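Local structure of methylenetetrahydrofolate--tRNA-(uracil-5-)-methyltransferase trmFO (Thermus thermophilus, 3G5S) at residues A[16-21]-A[109-114]; A[61-66]-A[395-400]; A[153-158]-A[310-315]; A[195-200]-A[232-237]. The protein uses FAD and methylenetetrahydrofolate to methylate carbon 5 of uridine 54 in tRNA, forming 5-methyluridine. All coordinates share one frame; numbering follows the deposited sequence. Where two conformers were deposited one is given.

Interaction 1 of 4, residues A[16-21]-A[109-114]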
# COMPACT_ATOMS: atom_id res chain seq x y z
N ALA A 16 -15.12 1.50 -6.46
CA ALA A 16 -15.61 2.87 -6.31
C ALA A 16 -16.94 3.04 -7.04
O ALA A 16 -17.91 3.58 -6.49
CB ALA A 16 -14.59 3.87 -6.81
N ALA A 17 -16.99 2.58 -8.29
CA ALA A 17 -18.21 2.66 -9.08
C ALA A 17 -19.35 1.93 -8.40
O ALA A 17 -20.46 2.45 -8.31
CB ALA A 17 -17.98 2.10 -10.48
N TRP A 18 -19.10 0.72 -7.90
CA TRP A 18 -20.16 -0.04 -7.27
C TRP A 18 -20.71 0.69 -6.04
O TRP A 18 -21.92 0.67 -5.78
CB TRP A 18 -19.63 -1.42 -6.87
CG TRP A 18 -20.70 -2.38 -6.46
CD1 TRP A 18 -20.85 -2.96 -5.24
CD2 TRP A 18 -21.75 -2.89 -7.29
NE1 TRP A 18 -21.94 -3.80 -5.25
CE2 TRP A 18 -22.51 -3.78 -6.50
CE3 TRP A 18 -22.12 -2.68 -8.62
CZ2 TRP A 18 -23.62 -4.45 -7.00
CZ3 TRP A 18 -23.23 -3.36 -9.11
CH2 TRP A 18 -23.96 -4.23 -8.30
N THR A 19 -19.83 1.33 -5.29
CA THR A 19 -20.25 2.03 -4.09
C THR A 19 -21.18 3.20 -4.44
O THR A 19 -22.23 3.39 -3.82
CB THR A 19 -19.03 2.54 -3.29
OG1 THR A 19 -18.10 1.46 -3.10
CG2 THR A 19 -19.45 3.07 -1.94
N LEU A 20 -20.78 3.97 -5.44
CA LEU A 20 -21.60 5.06 -5.93
C LEU A 20 -22.97 4.54 -6.39
O LEU A 20 -24.01 5.09 -6.01
CB LEU A 20 -20.88 5.75 -7.07
CG LEU A 20 -19.76 6.71 -6.63
CD1 LEU A 20 -18.60 6.71 -7.62
CD2 LEU A 20 -20.31 8.11 -6.46
N LEU A 21 -22.97 3.48 -7.19
CA LEU A 21 -24.20 2.94 -7.73
C LEU A 21 -25.13 2.45 -6.63
O LEU A 21 -26.35 2.67 -6.68
CB LEU A 21 -23.90 1.81 -8.73
CG LEU A 21 -23.11 2.24 -9.97
CD1 LEU A 21 -22.59 1.03 -10.73
CD2 LEU A 21 -23.95 3.13 -10.87
N THR A 109 -21.73 -3.53 -15.55
CA THR A 109 -22.25 -3.19 -16.87
C THR A 109 -23.77 -3.23 -16.91
O THR A 109 -24.40 -2.44 -17.61
CB THR A 109 -21.65 -4.09 -17.96
OG1 THR A 109 -20.22 -3.95 -17.97
CG2 THR A 109 -22.19 -3.71 -19.34
N GLY A 110 -24.36 -4.13 -16.13
CA GLY A 110 -25.80 -4.29 -16.09
C GLY A 110 -26.56 -3.30 -15.22
O GLY A 110 -27.79 -3.30 -15.21
N HIS A 111 -25.85 -2.46 -14.47
CA HIS A 111 -26.51 -1.50 -13.59
C HIS A 111 -27.10 -0.33 -14.38
O HIS A 111 -26.41 0.27 -15.21
CB HIS A 111 -25.54 -0.97 -12.54
CG HIS A 111 -26.23 -0.36 -11.36
ND1 HIS A 111 -26.89 0.84 -11.42
CD2 HIS A 111 -26.39 -0.82 -10.10
CE1 HIS A 111 -27.43 1.11 -10.24
NE2 HIS A 111 -27.13 0.11 -9.42
N PRO A 112 -28.37 0.02 -14.11
CA PRO A 112 -29.06 1.08 -14.86
C PRO A 112 -28.40 2.45 -14.76
O PRO A 112 -28.62 3.30 -15.62
CB PRO A 112 -30.44 1.15 -14.21
CG PRO A 112 -30.60 -0.12 -13.45
CD PRO A 112 -29.22 -0.54 -13.04
N LEU A 113 -27.61 2.67 -13.71
CA LEU A 113 -27.02 3.98 -13.48
C LEU A 113 -25.56 4.09 -13.90
O LEU A 113 -24.92 5.12 -13.67
CB LEU A 113 -27.19 4.40 -12.02
CG LEU A 113 -28.62 4.50 -11.48
CD1 LEU A 113 -28.61 4.97 -10.03
CD2 LEU A 113 -29.50 5.41 -12.33
N LEU A 114 -25.03 3.05 -14.54
CA LEU A 114 -23.64 3.05 -14.99
C LEU A 114 -23.50 3.25 -16.49
O LEU A 114 -24.06 2.49 -17.28
CB LEU A 114 -22.94 1.74 -14.61
CG LEU A 114 -21.48 1.69 -15.08
CD1 LEU A 114 -20.64 2.68 -14.31
CD2 LEU A 114 -20.90 0.29 -14.97

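Interaction 2 of 4, residues A[61-66]-A[395-400]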
# COMPACT_ATOMS: atom_id res chain seq x y z
N THR A 61 -5.31 -14.18 12.07
CA THR A 61 -3.99 -13.66 12.41
C THR A 61 -3.40 -12.83 11.27
O THR A 61 -2.28 -12.33 11.40
CB THR A 61 -3.00 -14.78 12.73
OG1 THR A 61 -2.87 -15.62 11.58
CG2 THR A 61 -3.50 -15.61 13.91
N ASN A 62 -4.15 -12.67 10.18
CA ASN A 62 -3.66 -11.98 8.99
C ASN A 62 -4.31 -10.62 8.80
O ASN A 62 -5.53 -10.50 8.78
CB ASN A 62 -3.92 -12.81 7.73
CG ASN A 62 -3.11 -14.07 7.68
OD1 ASN A 62 -1.89 -14.04 7.80
ND2 ASN A 62 -3.79 -15.20 7.50
N ALA A 63 -3.48 -9.58 8.65
CA ALA A 63 -4.00 -8.24 8.41
C ALA A 63 -4.89 -8.18 7.16
O ALA A 63 -5.92 -7.50 7.15
CB ALA A 63 -2.86 -7.25 8.29
N LYS A 64 -4.50 -8.89 6.11
CA LYS A 64 -5.33 -8.96 4.91
C LYS A 64 -6.64 -9.70 5.19
O LYS A 64 -7.67 -9.40 4.60
CB LYS A 64 -4.55 -9.59 3.76
CG LYS A 64 -3.49 -8.66 3.15
CD LYS A 64 -2.70 -9.33 2.04
CE LYS A 64 -1.66 -8.40 1.45
NZ LYS A 64 -2.21 -7.45 0.45
N GLY A 65 -6.59 -10.67 6.10
CA GLY A 65 -7.80 -11.37 6.52
C GLY A 65 -8.79 -10.44 7.18
O GLY A 65 -10.00 -10.52 6.95
N LEU A 66 -8.30 -9.53 8.03
CA LEU A 66 -9.18 -8.53 8.61
C LEU A 66 -9.77 -7.63 7.52
O LEU A 66 -10.97 -7.36 7.51
CB LEU A 66 -8.45 -7.70 9.65
CG LEU A 66 -9.22 -6.50 10.20
CD1 LEU A 66 -10.58 -6.91 10.77
CD2 LEU A 66 -8.40 -5.74 11.24
N ALA A 395 -1.67 -3.67 3.56
CA ALA A 395 -2.24 -3.95 4.88
C ALA A 395 -1.27 -4.75 5.75
O ALA A 395 -0.71 -5.74 5.31
CB ALA A 395 -3.53 -4.72 4.72
N ASN A 396 -1.11 -4.31 6.99
CA ASN A 396 -0.25 -4.99 7.95
C ASN A 396 -0.64 -4.55 9.35
O ASN A 396 -1.28 -3.51 9.53
CB ASN A 396 1.23 -4.72 7.67
CG ASN A 396 1.61 -3.27 7.89
OD1 ASN A 396 1.56 -2.45 6.97
ND2 ASN A 396 1.96 -2.94 9.12
N TRP A 397 -0.24 -5.33 10.35
CA TRP A 397 -0.65 -5.06 11.72
C TRP A 397 -0.02 -3.82 12.34
O TRP A 397 -0.49 -3.34 13.36
CB TRP A 397 -0.40 -6.28 12.61
CG TRP A 397 -1.28 -7.44 12.29
CD1 TRP A 397 -0.88 -8.69 11.91
CD2 TRP A 397 -2.72 -7.49 12.36
NE1 TRP A 397 -1.97 -9.51 11.74
CE2 TRP A 397 -3.11 -8.80 12.01
CE3 TRP A 397 -3.71 -6.55 12.68
CZ2 TRP A 397 -4.45 -9.19 11.97
CZ3 TRP A 397 -5.04 -6.94 12.64
CH2 TRP A 397 -5.40 -8.25 12.29
N GLY A 398 1.04 -3.28 11.74
CA GLY A 398 1.62 -2.04 12.24
C GLY A 398 0.72 -0.82 12.08
O GLY A 398 0.95 0.20 12.72
N LEU A 399 -0.30 -0.93 11.23
CA LEU A 399 -1.17 0.20 10.90
C LEU A 399 -2.22 0.50 11.96
O LEU A 399 -2.80 1.58 11.95
CB LEU A 399 -1.89 -0.07 9.58
CG LEU A 399 -0.99 -0.18 8.36
CD1 LEU A 399 -1.79 -0.62 7.16
CD2 LEU A 399 -0.25 1.12 8.07
N VAL A 400 -2.50 -0.45 12.84
CA VAL A 400 -3.54 -0.29 13.86
C VAL A 400 -2.89 -0.23 15.24
O VAL A 400 -1.73 -0.59 15.40
CB VAL A 400 -4.59 -1.43 13.80
CG1 VAL A 400 -5.27 -1.46 12.43
CG2 VAL A 400 -3.96 -2.77 14.14

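Interaction 3 of 4, residues A[153-158]-A[310-315]. With GSH (glutathione), chain C; EDO (1,2-ethanediol), chain F.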
# COMPACT_ATOMS: atom_id res chain seq x y z
N PHE A 153 5.51 15.24 -6.73
CA PHE A 153 4.51 14.55 -5.93
C PHE A 153 3.87 13.35 -6.64
O PHE A 153 2.91 12.77 -6.13
CB PHE A 153 3.47 15.54 -5.40
CG PHE A 153 4.07 16.59 -4.50
CD1 PHE A 153 4.82 16.22 -3.39
CD2 PHE A 153 3.94 17.93 -4.79
CE1 PHE A 153 5.38 17.18 -2.57
CE2 PHE A 153 4.50 18.89 -3.98
CZ PHE A 153 5.23 18.52 -2.87
N LEU A 154 4.44 12.97 -7.77
CA LEU A 154 4.09 11.73 -8.45
C LEU A 154 5.38 10.98 -8.74
O LEU A 154 6.34 11.55 -9.24
CB LEU A 154 3.31 12.00 -9.74
CG LEU A 154 2.90 10.77 -10.56
CD1 LEU A 154 1.60 11.00 -11.30
CD2 LEU A 154 4.01 10.38 -11.53
N ALA A 155 5.40 9.70 -8.39
CA ALA A 155 6.54 8.83 -8.64
C ALA A 155 6.17 7.79 -9.68
O ALA A 155 5.00 7.45 -9.84
CB ALA A 155 6.99 8.17 -7.35
N TYR A 156 7.19 7.28 -10.38
CA TYR A 156 7.00 6.27 -11.42
C TYR A 156 7.48 4.88 -10.99
O TYR A 156 7.23 3.90 -11.69
CB TYR A 156 7.70 6.67 -12.71
CG TYR A 156 7.06 7.85 -13.39
CD1 TYR A 156 5.86 7.72 -14.07
CD2 TYR A 156 7.65 9.11 -13.35
CE1 TYR A 156 5.27 8.80 -14.69
CE2 TYR A 156 7.07 10.19 -13.97
CZ TYR A 156 5.88 10.04 -14.64
OH TYR A 156 5.29 11.12 -15.26
N TYR A 157 8.19 4.81 -9.86
CA TYR A 157 8.63 3.53 -9.31
C TYR A 157 8.61 3.64 -7.80
O TYR A 157 8.68 4.74 -7.25
CB TYR A 157 10.02 3.14 -9.83
CG TYR A 157 11.17 4.04 -9.41
CD1 TYR A 157 11.79 3.89 -8.18
CD2 TYR A 157 11.65 5.01 -10.27
CE1 TYR A 157 12.85 4.71 -7.81
CE2 TYR A 157 12.71 5.83 -9.91
CZ TYR A 157 13.31 5.67 -8.68
OH TYR A 157 14.37 6.48 -8.32
N ASP A 158 8.60 2.51 -7.09
CA ASP A 158 8.53 2.57 -5.62
C ASP A 158 9.85 2.49 -4.82
O ASP A 158 10.13 3.35 -3.98
CB ASP A 158 7.48 1.61 -5.05
CG ASP A 158 7.53 0.24 -5.69
OD1 ASP A 158 8.61 -0.16 -6.20
OD2 ASP A 158 6.49 -0.45 -5.66
N ASN A 310 5.75 1.53 -10.93
CA ASN A 310 4.57 1.76 -10.10
C ASN A 310 4.32 3.25 -10.01
O ASN A 310 5.00 3.95 -9.28
CB ASN A 310 4.82 1.17 -8.70
CG ASN A 310 3.57 1.17 -7.80
OD1 ASN A 310 2.78 0.23 -7.83
ND2 ASN A 310 3.43 2.20 -6.98
N THR A 311 3.34 3.74 -10.76
CA THR A 311 2.94 5.15 -10.66
C THR A 311 2.06 5.37 -9.45
O THR A 311 1.05 4.69 -9.27
CB THR A 311 2.22 5.60 -11.91
OG1 THR A 311 3.14 5.55 -13.01
CG2 THR A 311 1.72 7.02 -11.76
N TYR A 312 2.43 6.34 -8.62
CA TYR A 312 1.64 6.67 -7.45
C TYR A 312 1.90 8.09 -6.97
O TYR A 312 2.94 8.68 -7.26
CB TYR A 312 1.87 5.64 -6.32
CG TYR A 312 3.24 5.73 -5.68
CD1 TYR A 312 4.37 5.21 -6.31
CD2 TYR A 312 3.42 6.34 -4.44
CE1 TYR A 312 5.62 5.30 -5.73
CE2 TYR A 312 4.67 6.43 -3.85
CZ TYR A 312 5.77 5.91 -4.50
OH TYR A 312 7.03 5.99 -3.93
N LEU A 313 0.94 8.60 -6.22
CA LEU A 313 1.00 9.94 -5.65
C LEU A 313 1.59 9.98 -4.25
O LEU A 313 1.52 8.99 -3.50
CB LEU A 313 -0.41 10.51 -5.58
CG LEU A 313 -1.09 10.71 -6.93
CD1 LEU A 313 -2.56 10.99 -6.72
CD2 LEU A 313 -0.43 11.85 -7.71
N ASN A 314 2.13 11.13 -3.89
CA ASN A 314 2.55 11.38 -2.53
C ASN A 314 1.32 11.64 -1.69
O ASN A 314 0.86 12.77 -1.54
CB ASN A 314 3.52 12.55 -2.46
CG ASN A 314 4.24 12.60 -1.13
OD1 ASN A 314 3.59 12.56 -0.08
ND2 ASN A 314 5.56 12.66 -1.16
N ALA A 315 0.75 10.57 -1.15
CA ALA A 315 -0.49 10.67 -0.41
C ALA A 315 -0.40 11.62 0.79
O ALA A 315 -1.29 12.45 0.98
CB ALA A 315 -1.01 9.30 0.01
N1 GSH C . 9.73 6.15 -5.06
CA1 GSH C . 9.77 7.56 -4.73
C1 GSH C . 10.39 8.41 -5.83
O11 GSH C . 10.70 7.81 -7.04
O12 GSH C . 10.33 9.59 -5.75
CB1 GSH C . 10.38 7.84 -3.35
CG1 GSH C . 11.89 7.92 -3.25
CD1 GSH C . 12.70 6.64 -3.42
OE1 GSH C . 12.22 5.63 -3.83
N2 GSH C . 14.08 6.69 -3.03
CA2 GSH C . 14.89 5.50 -3.05
C2 GSH C . 15.17 4.97 -1.65
O2 GSH C . 16.06 5.41 -1.01
CB2 GSH C . 16.16 5.84 -3.82
SG2 GSH C . 17.26 4.46 -4.21
N3 GSH C . 14.65 3.65 -1.34
CA3 GSH C . 15.03 3.02 -0.10
C3 GSH C . 14.34 3.59 1.14
O31 GSH C . 14.88 3.66 2.19
O32 GSH C . 13.17 4.28 0.90
C1 EDO F . 6.16 9.86 -3.90
O1 EDO F . 7.30 9.73 -3.05
C2 EDO F . 6.39 11.04 -4.83
O2 EDO F . 6.50 12.22 -4.04

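Interaction 4 of 4, residues A[195-200]-A[232-237]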
# COMPACT_ATOMS: atom_id res chain seq x y z
N GLU A 195 30.86 -8.44 11.24
CA GLU A 195 29.42 -8.49 11.03
C GLU A 195 29.06 -7.95 9.65
O GLU A 195 28.18 -8.50 8.97
CB GLU A 195 28.69 -7.71 12.12
CG GLU A 195 28.76 -8.41 13.47
CD GLU A 195 28.28 -7.56 14.63
OE1 GLU A 195 28.47 -6.33 14.59
OE2 GLU A 195 27.75 -8.13 15.60
N TYR A 196 29.74 -6.89 9.23
CA TYR A 196 29.52 -6.37 7.88
C TYR A 196 29.90 -7.41 6.83
O TYR A 196 29.17 -7.63 5.87
CB TYR A 196 30.30 -5.08 7.64
CG TYR A 196 30.23 -4.66 6.20
CD1 TYR A 196 29.06 -4.12 5.67
CD2 TYR A 196 31.32 -4.83 5.35
CE1 TYR A 196 28.99 -3.75 4.34
CE2 TYR A 196 31.25 -4.46 4.02
CZ TYR A 196 30.08 -3.92 3.52
OH TYR A 196 29.98 -3.56 2.20
N ARG A 197 31.04 -8.06 7.00
CA ARG A 197 31.48 -9.06 6.04
C ARG A 197 30.47 -10.21 5.88
O ARG A 197 30.16 -10.62 4.76
CB ARG A 197 32.88 -9.58 6.39
CG ARG A 197 33.95 -8.48 6.43
CD ARG A 197 35.38 -9.04 6.43
NE ARG A 197 35.90 -9.23 5.08
CZ ARG A 197 36.80 -8.42 4.51
NH1 ARG A 197 37.28 -7.38 5.16
NH2 ARG A 197 37.21 -8.67 3.27
N ARG A 198 29.93 -10.71 6.99
CA ARG A 198 28.90 -11.76 6.96
C ARG A 198 27.67 -11.28 6.19
O ARG A 198 27.13 -11.99 5.34
CB ARG A 198 28.50 -12.20 8.38
CG ARG A 198 27.39 -13.28 8.44
CD ARG A 198 26.78 -13.43 9.85
NE ARG A 198 25.72 -14.44 9.90
CZ ARG A 198 24.71 -14.43 10.77
NH1 ARG A 198 24.61 -13.46 11.67
NH2 ARG A 198 23.78 -15.38 10.73
N PHE A 199 27.24 -10.06 6.50
CA PHE A 199 26.05 -9.47 5.90
C PHE A 199 26.25 -9.26 4.39
O PHE A 199 25.40 -9.63 3.57
CB PHE A 199 25.74 -8.15 6.60
CG PHE A 199 24.46 -7.51 6.17
CD1 PHE A 199 23.24 -8.04 6.55
CD2 PHE A 199 24.47 -6.36 5.41
CE1 PHE A 199 22.05 -7.43 6.17
CE2 PHE A 199 23.29 -5.76 5.02
CZ PHE A 199 22.08 -6.29 5.41
N HIS A 200 27.38 -8.67 4.03
CA HIS A 200 27.70 -8.43 2.63
C HIS A 200 27.74 -9.74 1.84
O HIS A 200 27.20 -9.83 0.75
CB HIS A 200 29.02 -7.68 2.50
CG HIS A 200 29.47 -7.51 1.08
ND1 HIS A 200 30.50 -8.24 0.53
CD2 HIS A 200 29.02 -6.69 0.10
CE1 HIS A 200 30.67 -7.88 -0.73
NE2 HIS A 200 29.78 -6.94 -1.01
N ARG A 232 28.45 -5.03 -6.62
CA ARG A 232 29.34 -4.10 -7.30
C ARG A 232 30.61 -3.83 -6.49
O ARG A 232 31.51 -3.13 -6.95
CB ARG A 232 28.55 -2.84 -7.71
CG ARG A 232 27.46 -3.21 -8.74
CD ARG A 232 26.56 -2.07 -9.23
NE ARG A 232 25.51 -2.61 -10.09
CZ ARG A 232 24.63 -1.88 -10.77
NH1 ARG A 232 24.66 -0.55 -10.71
NH2 ARG A 232 23.71 -2.48 -11.52
N GLY A 233 30.70 -4.42 -5.29
CA GLY A 233 31.94 -4.40 -4.53
C GLY A 233 31.79 -4.26 -3.03
O GLY A 233 30.82 -3.68 -2.54
N TYR A 234 32.76 -4.79 -2.30
CA TYR A 234 32.82 -4.71 -0.84
C TYR A 234 32.66 -3.28 -0.31
O TYR A 234 32.03 -3.06 0.72
CB TYR A 234 34.14 -5.32 -0.36
CG TYR A 234 34.33 -5.38 1.14
CD1 TYR A 234 35.00 -4.37 1.82
CD2 TYR A 234 33.87 -6.47 1.88
CE1 TYR A 234 35.20 -4.43 3.20
CE2 TYR A 234 34.06 -6.54 3.25
CZ TYR A 234 34.72 -5.52 3.90
OH TYR A 234 34.91 -5.59 5.27
N GLN A 235 33.24 -2.31 -1.01
CA GLN A 235 33.23 -0.93 -0.52
C GLN A 235 31.88 -0.23 -0.67
O GLN A 235 31.61 0.73 0.03
CB GLN A 235 34.27 -0.10 -1.25
CG GLN A 235 35.70 -0.49 -0.98
CD GLN A 235 36.66 0.51 -1.59
OE1 GLN A 235 36.86 0.53 -2.81
NE2 GLN A 235 37.25 1.35 -0.76
N THR A 236 31.07 -0.72 -1.60
CA THR A 236 29.91 0.03 -2.06
C THR A 236 28.93 0.38 -0.95
O THR A 236 28.55 1.54 -0.79
CB THR A 236 29.20 -0.73 -3.18
OG1 THR A 236 30.17 -1.32 -4.07
CG2 THR A 236 28.27 0.18 -3.95
N LEU A 237 28.52 -0.61 -0.17
CA LEU A 237 27.57 -0.33 0.91
C LEU A 237 28.15 0.61 1.97
O LEU A 237 27.43 1.38 2.60
CB LEU A 237 27.06 -1.63 1.55
CG LEU A 237 26.15 -2.47 0.65
CD1 LEU A 237 25.98 -3.87 1.22
CD2 LEU A 237 24.80 -1.79 0.46
O HOH W 1 29.00 -3.42 -0.61

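Interaction 1 of 4, residues A[16-21]-A[109-114]
Leu21 and Leu113 bring their CA atoms to 6.5 Å of each other where the C-terminal end of helix 11-22 passes the type I beta turn running from His111 to Leu114. No hydrogen bond links the two segments, and Leu21 does most of the touching. Its CB sits over the centre of the His111 imidazole in a CH-pi contact, 3.8 Å from the ring centroid and only 12° off the ring normal. Beyond it, the two methyls divide the turn between them: Leu21 CD2 meets Leu113 CB at 3.7 Å, while Leu21 CD1 lies 4.0 Å from Leu114 CB. This is packing within a Rossmann-type FAD-binding fold. Helix 11-22 begins within the glycine-rich segment (Gly8, Gly10, Gly13) predicted to bind FAD, and the turn leads from helix 97-109 into strand 114-117, an outermost strand of the parallel sheet. Val27 and Leu108 also press on Leu21. The imidazole is held by its own turn, since Leu113 N donates to His111 ND1 over 3.0 Å from within the ring plane. Trp18 adds a lighter touch, its CZ3 reaching His111 CD2 at 4.2 Å with the two side chains crossing at about a right angle.

Interaction 2 of 4, residues A[61-66]-A[395-400]
Trp397 turns its CG anti to the backbone carbonyl carbon (chi1 -68°), beside its own N, and the indole then reaches the chain at Thr61 to Ala63, while Leu66, with CG anti to N, comes up to the six-membered ring. The indole packs on the first turn of helix 63-74, where Asn62 holds the N-cap position without a side-chain capping bond; Trp397 itself belongs to the loop between helices 374-384 and 409-429. Trp397 NE1 donates to Thr61 O over 2.9 Å; the oxygen lies near the indole plane, whereas the donor stands well above the carbonyl plane. Ala63 CA covers one face of the six-membered ring, 3.9 Å from its centroid, in a CH-pi contact. Leu66 CD2 meets Trp397 CZ3 at 3.8 Å. An alanine in place of Trp397 would probably leave Thr61 O without its indole donor and open a gap beside Ala63 and Leu66. Lys64 CG passes Ala395 CB at 4.2 Å, and its ammonium forms a salt bridge with Glu345; the Lys64 side chain comes within about 5 Å of the bound FAD. The methyl of Ala63 fits against the loop backbone, CB resting 3.5 Å from Asn396 CA.

Interaction 3 of 4, residues A[153-158]-A[310-315]
Tyr312 has Tyr157 O at its ring edge, near the plane, and Ala155 CB meets the same ring obliquely, 3.6 Å from Tyr312 CE1. Glutathione N1 also lies near that plane, at the hydroxyl end. The Tyr157 ring carries glutathione O11 over one face, toward the rim. The backbones form a short antiparallel pairing: Ala155 and Tyr312 are the hydrogen-bonded pair, with Ala155 N to Tyr312 O at 2.9 Å and Tyr312 N to Ala155 O at 3.1 Å. Leu154 and Leu313 make the adjoining non-hydrogen-bonded pair. Past the corner at Tyr156 the bonding goes on, Asn310 N reaching Tyr156 O at 2.9 Å. Paired on the strands, Tyr312 and Ala155 have their side chains on the same face; chi1 71° puts Tyr312 CG between the backbone N and the carbonyl carbon. Glutathione N1 is gripped by Tyr157 O at 2.8 Å, Asp158 O at 3.0 Å and Tyr312 OH at 2.9 Å. A phenylalanine in place of Tyr312 would probably leave glutathione N1 with one acceptor fewer and Phe390 O without the tyrosine hydroxyl. Asn314 caps the following helix through OD1, which accepts from Arg317 N, while its ND2 bonds to Pro387 O.

Interaction 4 of 4, residues A[195-200]-A[232-237]
His200 and Tyr234 have the closest CA atoms, 7.2 Å apart, where helix 193-205 faces the turn that leads from helix 226-231 into helix 236-239. The turn bends at Gly233, whose backbone angles, with positive phi, would jam a side chain against the carbonyl O of the residue before. Tyr196, His200 and Tyr234 form an aromatic cluster. Tyr196 points its edge at one face of the Tyr234 ring, centroids 5.1 Å apart and planes at 79°. Tyr234 directs its edge at the face of His200, a second T-shaped pair, and its CA also lies over that imidazole. On the side of Tyr234 away from Tyr196, the Arg197 guanidinium meets the ring rim, with Tyr234 CE2 over the centre of the guanidinium and the planes 31° apart. Although Arg197 NH1 is 3.0 Å from Tyr234 OH, the angle is too poor for a hydrogen bond. Tyr196 OH donates to Tyr234 O over 2.6 Å and accepts from a water at 3.0 Å. That water also donates to Gly233 O and accepts from Leu237 N. Gly233 O takes Thr236 N and Thr236 OG1 as well. His200 NE2 bonds to Ala230 O, which would hold the imidazole's rotation. The Tyr196 hydroxyl thus works both as donor and as acceptor, and the nearby guanidinium charge would probably polarise the Tyr234 ring.

In the fold
Interactions 1 and 4 lie on opposite sides of the chain's centre, about 55 Å apart between centres; interactions 2 and 3 sit much nearer the middle. No two contacts share a helix or strand. Interaction 2 is the buried one, joining the FAD-binding part to the C-terminal region, and along the chain it encloses interactions 3 and 4. Interaction 1 is side-chain packing without a cross-segment hydrogen bond, interaction 2 hangs one indole bond among apolar contacts, and interaction 3 is strand pairing that also lines the glutathione pocket. Interaction 4, partly buried and away from the annotated sites, relies on aromatic rings and a bridging water. FAD approaches interactions 2 and 3 more closely than interaction 1.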